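Local coordinates for protein methyltransferase (Thermus thermophilus, PDB 3TMA) that methylates the N2 atom of guanosine at position 6 of tRNA(Phe), using S-adenosyl-L-methionine as the methyl donor, at residues V338-G342 / G343-R347. Numbering follows the deposited sequence.
Sequences VVEQG and GVYPR
V338 packs against both Y345 and R347 on one side of a beta hairpin. Its CG2 sits over the centre of the R347 guanidinium, 3.5 Å from CZ, while CG1, anti to the backbone N (chi1 177°), reaches the edge of the Y345 ring, 3.6 Å from CD2. R347 NH1 donates to Y345 O at 2.9 Å, close to the plane of the guanidinium, which helps to orient the group. E340 lays its CB over a face of the same tyrosine in a CH-pi contact, so the ring is touched at its edge by V338 and over one face by E340. P346 has no N-H to offer, but its O accepts a nearly straight bond from V339 N (3.0 Å) that links the two arms of the hairpin, and its CD rests 3.2 Å from V339 O. At the tip, V344 N to Q341 O (3.1 Å) closes a type I' turn, and Q341 N to V344 O (2.9 Å) completes the hydrogen-bonded pair. Both central residues, G342 and G343, have positive phi, and at G343 a side chain would run into the carbonyl before it. The E340 chain bends at chi2 (-85°) and brings OE2 to G343 N at 3.0 Å, met from above the carboxylate plane, a further tie across the turn. The hairpin joins strands 331-338 and 347-353, the antiparallel pair at one margin of the Rossmann-fold methyltransferase sheet. V339 leans on H27 and L30 of the N-terminal part of the chain, while Q341 and P346 pack on L316 of strand 312-317, with Q341 near N279, a probable S-adenosyl-L-methionine ligand.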
loop_
_atom_site.group_PDB
_atom_site.type_symbol
_atom_site.label_atom_id
_atom_site.label_comp_id
_atom_site.label_asym_id
_atom_site.label_seq_id
_atom_site.Cartn_x
_atom_site.Cartn_y
_atom_site.Cartn_z
ATOM N N VAL A 338 -8.150 7.066 9.208
ATOM C CA VAL A 338 -8.055 7.815 7.984
ATOM C C VAL A 338 -6.876 7.240 7.166
ATOM O O VAL A 338 -5.808 6.943 7.730
ATOM C CB VAL A 338 -7.811 9.294 8.280
ATOM C CG1 VAL A 338 -7.639 10.041 6.975
ATOM C CG2 VAL A 338 -9.032 9.839 9.074
ATOM N N VAL A 339 -7.041 7.091 5.854
ATOM C CA VAL A 339 -5.914 6.549 5.024
ATOM C C VAL A 339 -5.836 7.386 3.748
ATOM O O VAL A 339 -6.889 7.830 3.244
ATOM C CB VAL A 339 -6.155 5.065 4.658
ATOM C CG1 VAL A 339 -5.048 4.534 3.671
ATOM C CG2 VAL A 339 -6.121 4.197 5.938
ATOM N N GLU A 340 -4.628 7.643 3.246
ATOM C CA GLU A 340 -4.502 8.422 2.018
ATOM C C GLU A 340 -4.532 7.500 0.829
ATOM O O GLU A 340 -3.715 6.574 0.756
ATOM C CB GLU A 340 -3.218 9.274 1.961
ATOM C CG GLU A 340 -3.041 10.017 0.563
ATOM C CD GLU A 340 -2.354 9.146 -0.561
ATOM O OE1 GLU A 340 -1.954 7.980 -0.303
ATOM O OE2 GLU A 340 -2.197 9.623 -1.711
ATOM N N GLN A 341 -5.400 7.796 -0.133
ATOM C CA GLN A 341 -5.504 7.016 -1.365
ATOM C C GLN A 341 -5.744 7.929 -2.581
ATOM O O GLN A 341 -6.728 8.687 -2.626
ATOM C CB GLN A 341 -6.644 5.997 -1.261
ATOM C CG GLN A 341 -7.011 5.356 -2.613
ATOM C CD GLN A 341 -8.305 4.548 -2.585
ATOM O OE1 GLN A 341 -9.249 4.828 -1.825
ATOM N NE2 GLN A 341 -8.357 3.538 -3.421
ATOM N N GLY A 342 -4.825 7.879 -3.532
ATOM C CA GLY A 342 -4.902 8.687 -4.749
ATOM C C GLY A 342 -5.025 10.187 -4.490
ATOM O O GLY A 342 -5.793 10.850 -5.153
ATOM N N GLY A 343 -4.312 10.706 -3.493
ATOM C CA GLY A 343 -4.398 12.128 -3.163
ATOM C C GLY A 343 -5.573 12.580 -2.269
ATOM O O GLY A 343 -5.628 13.741 -1.898
ATOM N N VAL A 344 -6.484 11.676 -1.907
ATOM C CA VAL A 344 -7.618 12.027 -1.058
ATOM C C VAL A 344 -7.661 11.127 0.166
ATOM O O VAL A 344 -6.790 10.254 0.301
ATOM C CB VAL A 344 -8.982 12.106 -1.835
ATOM C CG1 VAL A 344 -8.867 13.113 -3.004
ATOM C CG2 VAL A 344 -9.440 10.732 -2.357
ATOM N N TYR A 345 -8.600 11.355 1.094
ATOM C CA TYR A 345 -8.516 10.688 2.396
ATOM C C TYR A 345 -9.797 9.933 2.794
ATOM O O TYR A 345 -10.588 10.419 3.636
ATOM C CB TYR A 345 -8.157 11.709 3.480
ATOM C CG TYR A 345 -6.727 12.142 3.425
ATOM C CD1 TYR A 345 -6.322 13.100 2.526
ATOM C CD2 TYR A 345 -5.762 11.551 4.243
ATOM C CE1 TYR A 345 -4.996 13.555 2.489
ATOM C CE2 TYR A 345 -4.427 11.996 4.211
ATOM C CZ TYR A 345 -4.069 12.994 3.329
ATOM O OH TYR A 345 -2.768 13.433 3.252
ATOM N N PRO A 346 -9.985 8.729 2.233
ATOM C CA PRO A 346 -11.104 7.921 2.716
ATOM C C PRO A 346 -10.890 7.445 4.161
ATOM O O PRO A 346 -9.751 7.469 4.664
ATOM C CB PRO A 346 -11.109 6.732 1.773
ATOM C CG PRO A 346 -9.714 6.617 1.295
ATOM C CD PRO A 346 -9.243 8.055 1.150
ATOM N N ARG A 347 -11.978 7.043 4.810
ATOM C CA ARG A 347 -11.898 6.373 6.100
ATOM C C ARG A 347 -11.995 4.874 5.874
ATOM O O ARG A 347 -12.651 4.431 4.913
ATOM C CB ARG A 347 -13.077 6.846 6.985
ATOM C CG ARG A 347 -12.775 8.161 7.737
ATOM C CD ARG A 347 -12.598 9.363 6.788
ATOM N NE ARG A 347 -12.535 10.609 7.563
ATOM C CZ ARG A 347 -11.637 11.571 7.401
ATOM N NH1 ARG A 347 -10.861 11.595 6.322
ATOM N NH2 ARG A 347 -11.609 12.587 8.268
#